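Local coordinates for protein PA1221 (Pseudomonas aeruginosa, PDB 4DG9) that combines an AMP-binding domain of the ANL superfamily with a carrier domain that has a phosphopantetheine attachment site in one chain, here holding the ligand DG9, at residues L305-G310 and D331-G336; G361-F366 and D402-D407. All coordinates share one frame; numbering follows the deposited sequence.

Contact 1: residues L305-G310 and D331-G336; sequences LVNGYG and DDIPIG. With DG9 (5'-({[(2R,3R)-3-amino-2-{[2-({N-[(2R)-2-hydroxy-3,3-dimethyl-4-{[oxido(oxo)phosphonio]oxy}butanoyl]-beta-alanyl}amino)ethyl]sulfanyl}-4-methylpentyl]sulfonyl}amino)-5'-deoxyadenosine), chain B.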
loop_
_atom_site.group_PDB
_atom_site.type_symbol
_atom_site.label_atom_id
_atom_site.label_comp_id
_atom_site.label_asym_id
_atom_site.label_seq_id
_atom_site.Cartn_x
_atom_site.Cartn_y
_atom_site.Cartn_z
ATOM N N LEU A 305 -10.577 4.181 15.885
ATOM C CA LEU A 305 -10.199 3.279 14.820
ATOM C C LEU A 305 -11.087 3.568 13.626
ATOM O O LEU A 305 -12.270 3.817 13.785
ATOM C CB LEU A 305 -10.326 1.825 15.278
ATOM C CG LEU A 305 -9.912 0.756 14.259
ATOM C CD1 LEU A 305 -8.391 0.699 14.100
ATOM C CD2 LEU A 305 -10.449 -0.613 14.642
ATOM N N VAL A 306 -10.511 3.564 12.434
ATOM C CA VAL A 306 -11.246 3.943 11.235
ATOM C C VAL A 306 -11.022 2.926 10.127
ATOM O O VAL A 306 -9.892 2.474 9.897
ATOM C CB VAL A 306 -10.764 5.317 10.711
ATOM C CG1 VAL A 306 -11.568 5.750 9.483
ATOM C CG2 VAL A 306 -10.814 6.364 11.816
ATOM N N ASN A 307 -12.100 2.572 9.443
ATOM C CA ASN A 307 -12.011 1.787 8.222
ATOM C C ASN A 307 -11.995 2.747 7.026
ATOM O O ASN A 307 -13.008 3.388 6.711
ATOM C CB ASN A 307 -13.240 0.887 8.145
ATOM C CG ASN A 307 -13.173 -0.084 7.018
ATOM O OD1 ASN A 307 -12.144 -0.209 6.366
ATOM N ND2 ASN A 307 -14.274 -0.799 6.777
ATOM N N GLY A 308 -10.826 2.899 6.406
ATOM C CA GLY A 308 -10.709 3.691 5.195
ATOM C C GLY A 308 -10.898 2.883 3.929
ATOM O O GLY A 308 -10.294 1.826 3.772
ATOM N N TYR A 309 -11.637 3.430 2.973
ATOM C CA TYR A 309 -11.835 2.746 1.704
ATOM C C TYR A 309 -11.547 3.701 0.548
ATOM O O TYR A 309 -11.943 4.878 0.571
ATOM C CB TYR A 309 -13.271 2.178 1.603
ATOM C CG TYR A 309 -13.778 2.052 0.174
ATOM C CD1 TYR A 309 -13.664 0.863 -0.520
ATOM C CD2 TYR A 309 -14.337 3.141 -0.487
ATOM C CE1 TYR A 309 -14.090 0.752 -1.840
ATOM C CE2 TYR A 309 -14.773 3.039 -1.804
ATOM C CZ TYR A 309 -14.648 1.839 -2.480
ATOM O OH TYR A 309 -15.087 1.722 -3.798
ATOM N N GLY A 310 -10.825 3.225 -0.453
ATOM C CA GLY A 310 -10.884 3.892 -1.745
ATOM C C GLY A 310 -9.868 3.414 -2.760
ATOM O O GLY A 310 -8.815 2.902 -2.400
ATOM N N ASP A 331 -21.389 -8.727 10.574
ATOM C CA ASP A 331 -20.566 -9.620 9.760
ATOM C C ASP A 331 -19.458 -8.874 9.013
ATOM O O ASP A 331 -18.507 -9.487 8.532
ATOM C CB ASP A 331 -21.424 -10.387 8.752
ATOM C CG ASP A 331 -22.430 -11.300 9.419
ATOM O OD1 ASP A 331 -22.021 -12.374 9.915
ATOM O OD2 ASP A 331 -23.631 -10.947 9.442
ATOM N N ASP A 332 -19.598 -7.559 8.890
ATOM C CA ASP A 332 -18.608 -6.738 8.200
ATOM C C ASP A 332 -18.622 -5.347 8.795
ATOM O O ASP A 332 -19.674 -4.869 9.212
ATOM C CB ASP A 332 -18.908 -6.656 6.697
ATOM C CG ASP A 332 -20.245 -5.957 6.392
ATOM O OD1 ASP A 332 -21.291 -6.646 6.396
ATOM O OD2 ASP A 332 -20.259 -4.728 6.129
ATOM N N ILE A 333 -17.458 -4.704 8.832
ATOM C CA ILE A 333 -17.362 -3.330 9.298
ATOM C C ILE A 333 -17.784 -2.419 8.154
ATOM O O ILE A 333 -17.317 -2.581 7.024
ATOM C CB ILE A 333 -15.915 -2.949 9.714
ATOM C CG1 ILE A 333 -15.352 -3.932 10.728
ATOM C CG2 ILE A 333 -15.873 -1.534 10.270
ATOM C CD1 ILE A 333 -16.278 -4.208 11.893
ATOM N N PRO A 334 -18.676 -1.456 8.433
ATOM C CA PRO A 334 -19.123 -0.577 7.348
ATOM C C PRO A 334 -17.934 0.166 6.766
ATOM O O PRO A 334 -16.979 0.409 7.501
ATOM C CB PRO A 334 -20.048 0.412 8.062
ATOM C CG PRO A 334 -20.506 -0.309 9.283
ATOM C CD PRO A 334 -19.329 -1.136 9.714
ATOM N N ILE A 335 -17.977 0.511 5.481
ATOM C CA ILE A 335 -16.991 1.441 4.955
ATOM C C ILE A 335 -17.499 2.885 5.064
ATOM O O ILE A 335 -16.810 3.838 4.693
ATOM C CB ILE A 335 -16.535 1.090 3.528
ATOM C CG1 ILE A 335 -17.682 1.212 2.535
ATOM C CG2 ILE A 335 -15.953 -0.303 3.487
ATOM C CD1 ILE A 335 -17.236 1.012 1.124
ATOM N N GLY A 336 -18.693 3.038 5.628
ATOM C CA GLY A 336 -19.205 4.345 5.995
ATOM C C GLY A 336 -19.660 5.270 4.880
ATOM O O GLY A 336 -20.553 4.935 4.094
HETATM C C DG9 B . -5.276 1.829 -1.819
HETATM N N DG9 B . -7.153 -0.523 -3.624
HETATM S S DG9 B . -5.984 0.421 -4.155
HETATM C C1 DG9 B . -5.922 1.789 -3.214
HETATM N N1 DG9 B . -12.769 -2.527 2.630
HETATM O O1 DG9 B . -11.496 -0.396 -4.888
HETATM C C2 DG9 B . -12.918 -3.370 1.593
HETATM N N2 DG9 B . -6.213 4.032 -1.256
HETATM O O2 DG9 B . -11.734 -2.982 -4.022
HETATM C C3 DG9 B . -8.502 0.002 -3.703
HETATM N N3 DG9 B . -12.252 -3.216 0.440
HETATM O O3 DG9 B . 3.737 -8.573 1.457
HETATM C C4 DG9 B . -11.378 -2.188 0.289
HETATM C C5 DG9 B . -11.199 -1.302 1.338
HETATM C C6 DG9 B . -11.914 -1.489 2.526
HETATM N N6 DG9 B . -11.774 -0.648 3.581
HETATM N N7 DG9 B . -10.300 -0.387 0.915
HETATM C C8 DG9 B . -9.930 -0.692 -0.352
HETATM N N9 DG9 B . -10.585 -1.795 -0.726
HETATM C CA DG9 B . -6.291 2.573 -0.932
HETATM C CB DG9 B . -6.217 2.383 0.584
HETATM C "C1'" DG9 B . -10.464 -2.459 -2.049
HETATM S S1P DG9 B . -4.706 0.285 -1.159
HETATM C "C2'" DG9 B . -11.552 -1.979 -3.003
HETATM P P2A DG9 B . 5.080 -8.362 2.150
HETATM C C2P DG9 B . -3.329 0.749 -0.147
HETATM O O2P DG9 B . -4.752 -0.295 -4.266
HETATM C "C3'" DG9 B . -10.949 -0.724 -3.601
HETATM C C3P DG9 B . -1.974 0.652 -0.845
HETATM O O3P DG9 B . -6.396 0.886 -5.445
HETATM C "C4'" DG9 B . -9.493 -1.145 -3.714
HETATM O "O4'" DG9 B . -9.228 -2.052 -2.631
HETATM O O4A DG9 B . 6.326 -8.247 1.295
HETATM N N4P DG9 B . -1.345 -0.627 -0.583
HETATM C C5P DG9 B . -0.213 -0.767 0.101
HETATM O O5P DG9 B . 0.385 0.154 0.632
HETATM O O6A DG9 B . 5.010 -7.041 3.076
HETATM C C6P DG9 B . 0.321 -2.174 0.201
HETATM C C7P DG9 B . 0.287 -2.608 1.660
HETATM N N8P DG9 B . 1.038 -3.825 1.891
HETATM C C9P DG9 B . 2.345 -3.800 2.137
HETATM O O9P DG9 B . 2.982 -2.764 2.197
HETATM C CAP DG9 B . 3.032 -5.123 2.343
HETATM O OAP DG9 B . 2.139 -6.191 2.034
HETATM C CBP DG9 B . 3.548 -5.299 3.771
HETATM C CCP DG9 B . 3.951 -6.757 3.982
HETATM C CDP DG9 B . 4.772 -4.408 3.895
HETATM C CEP DG9 B . 2.513 -4.878 4.807
HETATM C CG1 DG9 B . -5.234 3.325 1.270
HETATM C CG2 DG9 B . -7.609 2.588 1.175
#
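N307 and P334 are joined by the hydrogen bond that ties this strand to the loop: ND2 of N307 donates to O of P334 at 3.0 Å. The bond is bent, and the donor lies above the plane of the P334 carbonyl. The amide of N307 reaches out between loop and ligand because CG is turned away from the backbone N (chi1 -173°), and it serves both. While ND2 turns to the loop, OD1 accepts a hydrogen bond from N6 of DG9 at 2.8 Å. The same amino group gives its other hydrogen bond to the backbone O of G308 at 2.9 Å, so the adenine amine is gripped twice. An asparagine suits the place because its short, flat amide carries a donor and an acceptor side by side.

Apolar atoms pack round this polar bridge. CG2 of I333 lies 3.9 Å from ND2 of N307, while the longer branch of I333 leads away from the strand. I335 sends its two branches to different partners. Its CG2 meets ND2 of N307 at 3.7 Å, whereas CG1, placed between the backbone N and the carbonyl carbon (chi1 65°), carries CD1 over one face of the Y309 ring. This CH-pi contact measures 3.9 Å from CD1 of I335 to the ring centroid of Y309. The ring of Y309 also sets an edge against the adenine, CD1 lying 3.8 Å from C5 of DG9, so an aromatic side chain can serve isoleucine and nucleobase at once.

Strand 304-309 runs between strands 280-284 and 319-322 of a mixed sheet. Helix 290-299 packs against L305 and I333, strand 412-417 lies against Y309 and I335, and I335 and G336 form a classic beta bulge opposite L412.

Contact 2: residues G361-F366 and D402-D407; sequences GEIVAF and DRARYD. With DG9 (5'-({[(2R,3R)-3-amino-2-{[2-({N-[(2R)-2-hydroxy-3,3-dimethyl-4-{[oxido(oxo)phosphonio]oxy}butanoyl]-beta-alanyl}amino)ethyl]sulfanyl}-4-methylpentyl]sulfonyl}amino)-5'-deoxyadenosine), chain B.
G361 and A404 face each other as an antiparallel hydrogen-bonded pair, with N of G361 donating to O of A404 and N of A404 donating to O of G361, both at 2.9 Å. E362 and R403 follow as a non-hydrogen-bonded pair, and N of I363 then reaches O of D402 at 2.8 Å. A CA-H...O contact from R403 to O of G361 adds to this ladder. The pairing is local and strongly twisted: the axes of the two strand segments make an angle of 103°.

Apolar packing is confined to a small patch. CD1 of I363 rests 3.6 Å from CB of A404, its chain reaching across because CG1 lies anti to the carbonyl carbon (chi1 -65°) and CD1 extends onward. The methyl of A404 is short enough for the end of I363 to pack directly against it.

Of the charged groups, R403 bends at chi3 and lays one face of its guanidinium over the backbone of G361, off-centre toward the rim of the group. The acidic side chains are held by partners beyond the pairing. E362 forms a salt bridge with R399. The carboxylate of D402 takes one ribose hydroxyl on each oxygen: O2 of DG9 donates to OD1 of D402 at 2.8 Å, and O1 of DG9 donates to OD2 of D402. R417 forms a salt bridge with OD1 of D402, a second partner beside the ribose hydroxyl.

An aspartate holding both ribose hydroxyls of the adenosine moiety, set on a strand of an antiparallel sheet, is characteristic of the ANL nucleotide site.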
loop_
_atom_site.group_PDB
_atom_site.type_symbol
_atom_site.label_atom_id
_atom_site.label_comp_id
_atom_site.label_asym_id
_atom_site.label_seq_id
_atom_site.Cartn_x
_atom_site.Cartn_y
_atom_site.Cartn_z
ATOM N N GLY A 361 -25.327 -2.366 -5.547
ATOM C CA GLY A 361 -24.968 -1.674 -6.775
ATOM C C GLY A 361 -23.491 -1.294 -6.831
ATOM O O GLY A 361 -22.696 -1.697 -5.977
ATOM N N GLU A 362 -23.121 -0.510 -7.837
ATOM C CA GLU A 362 -21.735 -0.067 -7.985
ATOM C C GLU A 362 -21.444 1.285 -7.323
ATOM O O GLU A 362 -22.250 2.224 -7.406
ATOM C CB GLU A 362 -21.332 -0.021 -9.458
ATOM C CG GLU A 362 -19.912 0.492 -9.687
ATOM C CD GLU A 362 -19.440 0.242 -11.104
ATOM O OE1 GLU A 362 -20.252 -0.275 -11.903
ATOM O OE2 GLU A 362 -18.267 0.551 -11.418
ATOM N N ILE A 363 -20.289 1.378 -6.664
ATOM C CA ILE A 363 -19.854 2.651 -6.103
ATOM C C ILE A 363 -19.263 3.570 -7.178
ATOM O O ILE A 363 -18.404 3.165 -7.966
ATOM C CB ILE A 363 -18.835 2.475 -4.966
ATOM C CG1 ILE A 363 -19.485 1.763 -3.770
ATOM C CG2 ILE A 363 -18.273 3.834 -4.564
ATOM C CD1 ILE A 363 -18.515 1.442 -2.624
ATOM N N VAL A 364 -19.750 4.804 -7.204
ATOM C CA VAL A 364 -19.322 5.792 -8.176
ATOM C C VAL A 364 -18.893 7.055 -7.429
ATOM O O VAL A 364 -19.538 7.466 -6.454
ATOM C CB VAL A 364 -20.475 6.140 -9.133
ATOM C CG1 VAL A 364 -20.140 7.387 -9.945
ATOM C CG2 VAL A 364 -20.801 4.948 -10.037
ATOM N N ALA A 365 -17.813 7.679 -7.880
ATOM C CA ALA A 365 -17.202 8.729 -7.088
ATOM C C ALA A 365 -17.068 10.038 -7.832
ATOM O O ALA A 365 -16.771 10.070 -9.018
ATOM C CB ALA A 365 -15.861 8.279 -6.594
ATOM N N PHE A 366 -17.251 11.120 -7.093
ATOM C CA PHE A 366 -17.167 12.464 -7.614
ATOM C C PHE A 366 -16.296 13.273 -6.680
ATOM O O PHE A 366 -16.056 12.879 -5.531
ATOM C CB PHE A 366 -18.550 13.115 -7.604
ATOM C CG PHE A 366 -19.587 12.368 -8.381
ATOM C CD1 PHE A 366 -19.891 12.737 -9.691
ATOM C CD2 PHE A 366 -20.287 11.318 -7.798
ATOM C CE1 PHE A 366 -20.864 12.057 -10.414
ATOM C CE2 PHE A 366 -21.264 10.628 -8.517
ATOM C CZ PHE A 366 -21.552 10.998 -9.824
ATOM N N ASP A 402 -16.588 -1.419 -7.566
ATOM C CA ASP A 402 -16.852 -2.016 -6.269
ATOM C C ASP A 402 -18.354 -2.079 -6.043
ATOM O O ASP A 402 -19.060 -1.067 -6.137
ATOM C CB ASP A 402 -16.211 -1.187 -5.149
ATOM C CG ASP A 402 -14.691 -1.277 -5.135
ATOM O OD1 ASP A 402 -14.156 -2.372 -5.390
ATOM O OD2 ASP A 402 -14.039 -0.243 -4.863
ATOM N N ARG A 403 -18.843 -3.276 -5.754
ATOM C CA ARG A 403 -20.238 -3.473 -5.395
ATOM C C ARG A 403 -20.400 -3.299 -3.893
ATOM O O ARG A 403 -19.709 -3.957 -3.099
ATOM C CB ARG A 403 -20.729 -4.865 -5.806
ATOM C CG ARG A 403 -20.810 -5.097 -7.295
ATOM C CD ARG A 403 -21.622 -6.346 -7.609
ATOM N NE ARG A 403 -23.065 -6.158 -7.423
ATOM C CZ ARG A 403 -23.812 -5.336 -8.159
ATOM N NH1 ARG A 403 -23.253 -4.600 -9.111
ATOM N NH2 ARG A 403 -25.115 -5.234 -7.932
ATOM N N ALA A 404 -21.316 -2.411 -3.517
ATOM C CA ALA A 404 -21.683 -2.219 -2.123
ATOM C C ALA A 404 -23.206 -2.113 -1.972
ATOM O O ALA A 404 -23.950 -2.244 -2.958
ATOM C CB ALA A 404 -20.982 -0.993 -1.558
ATOM N N ARG A 405 -23.657 -1.891 -0.737
ATOM C CA ARG A 405 -25.085 -1.768 -0.424
ATOM C C ARG A 405 -25.237 -0.825 0.766
ATOM O O ARG A 405 -24.315 -0.696 1.570
ATOM C CB ARG A 405 -25.684 -3.142 -0.075
ATOM C CG ARG A 405 -25.861 -3.377 1.429
ATOM C CD ARG A 405 -25.844 -4.853 1.805
ATOM N NE ARG A 405 -25.290 -5.101 3.144
ATOM C CZ ARG A 405 -25.849 -4.712 4.297
ATOM N NH1 ARG A 405 -26.994 -4.024 4.305
ATOM N NH2 ARG A 405 -25.251 -4.998 5.451
ATOM N N TYR A 406 -26.370 -0.134 0.868
ATOM C CA TYR A 406 -26.642 0.677 2.064
ATOM C C TYR A 406 -27.234 -0.130 3.213
ATOM O O TYR A 406 -27.916 -1.129 2.998
ATOM C CB TYR A 406 -27.565 1.844 1.751
ATOM C CG TYR A 406 -26.968 2.911 0.867
ATOM C CD1 TYR A 406 -25.959 3.753 1.334
ATOM C CD2 TYR A 406 -27.438 3.102 -0.425
ATOM C CE1 TYR A 406 -25.423 4.745 0.514
ATOM C CE2 TYR A 406 -26.914 4.083 -1.244
ATOM C CZ TYR A 406 -25.915 4.904 -0.775
ATOM O OH TYR A 406 -25.415 5.877 -1.606
ATOM N N ASP A 407 -26.997 0.328 4.436
ATOM C CA ASP A 407 -27.570 -0.318 5.603
ATOM C C ASP A 407 -28.622 0.610 6.208
ATOM O O ASP A 407 -28.865 1.709 5.695
ATOM C CB ASP A 407 -26.485 -0.676 6.625
ATOM C CG ASP A 407 -25.940 0.539 7.364
ATOM O OD1 ASP A 407 -26.427 1.669 7.134
ATOM O OD2 ASP A 407 -25.027 0.364 8.201
HETATM C C DG9 B . -5.276 1.829 -1.819
HETATM N N DG9 B . -7.153 -0.523 -3.624
HETATM S S DG9 B . -5.984 0.421 -4.155
HETATM C C1 DG9 B . -5.922 1.789 -3.214
HETATM N N1 DG9 B . -12.769 -2.527 2.630
HETATM O O1 DG9 B . -11.496 -0.396 -4.888
HETATM C C2 DG9 B . -12.918 -3.370 1.593
HETATM N N2 DG9 B . -6.213 4.032 -1.256
HETATM O O2 DG9 B . -11.734 -2.982 -4.022
HETATM C C3 DG9 B . -8.502 0.002 -3.703
HETATM N N3 DG9 B . -12.252 -3.216 0.440
HETATM O O3 DG9 B . 3.737 -8.573 1.457
HETATM C C4 DG9 B . -11.378 -2.188 0.289
HETATM C C5 DG9 B . -11.199 -1.302 1.338
HETATM C C6 DG9 B . -11.914 -1.489 2.526
HETATM N N6 DG9 B . -11.774 -0.648 3.581
HETATM N N7 DG9 B . -10.300 -0.387 0.915
HETATM C C8 DG9 B . -9.930 -0.692 -0.352
HETATM N N9 DG9 B . -10.585 -1.795 -0.726
HETATM C CA DG9 B . -6.291 2.573 -0.932
HETATM C CB DG9 B . -6.217 2.383 0.584
HETATM C "C1'" DG9 B . -10.464 -2.459 -2.049
HETATM S S1P DG9 B . -4.706 0.285 -1.159
HETATM C "C2'" DG9 B . -11.552 -1.979 -3.003
HETATM P P2A DG9 B . 5.080 -8.362 2.150
HETATM C C2P DG9 B . -3.329 0.749 -0.147
HETATM O O2P DG9 B . -4.752 -0.295 -4.266
HETATM C "C3'" DG9 B . -10.949 -0.724 -3.601
HETATM C C3P DG9 B . -1.974 0.652 -0.845
HETATM O O3P DG9 B . -6.396 0.886 -5.445
HETATM C "C4'" DG9 B . -9.493 -1.145 -3.714
HETATM O "O4'" DG9 B . -9.228 -2.052 -2.631
HETATM O O4A DG9 B . 6.326 -8.247 1.295
HETATM N N4P DG9 B . -1.345 -0.627 -0.583
HETATM C C5P DG9 B . -0.213 -0.767 0.101
HETATM O O5P DG9 B . 0.385 0.154 0.632
HETATM O O6A DG9 B . 5.010 -7.041 3.076
HETATM C C6P DG9 B . 0.321 -2.174 0.201
HETATM C C7P DG9 B . 0.287 -2.608 1.660
HETATM N N8P DG9 B . 1.038 -3.825 1.891
HETATM C C9P DG9 B . 2.345 -3.800 2.137
HETATM O O9P DG9 B . 2.982 -2.764 2.197
HETATM C CAP DG9 B . 3.032 -5.123 2.343
HETATM O OAP DG9 B . 2.139 -6.191 2.034
HETATM C CBP DG9 B . 3.548 -5.299 3.771
HETATM C CCP DG9 B . 3.951 -6.757 3.982
HETATM C CDP DG9 B . 4.772 -4.408 3.895
HETATM C CEP DG9 B . 2.513 -4.878 4.807
HETATM C CG1 DG9 B . -5.234 3.325 1.270
HETATM C CG2 DG9 B . -7.609 2.588 1.175
#

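From the N terminus the chain first meets contact 1, where strand 304-309 is joined by 331-336 after an excursion through strand 319-322. It then passes through strands 337-338 and 342-347 to 361-366, and contact 2 closes when strand 394-406 returns after helix 378-384 and strand 385-389. The two loops are in series, neither nested nor crossed, with centres about 13 Å apart. They meet directly: OH of Y309 lies 2.5 Å from OD2 of D402, probably hydrogen-bonded, and I335 packs on I363. Together they join the mixed sheet that holds strand 304-309 to the antiparallel sheet round DG9, contact 1 at its adenine and contact 2 at its ribose.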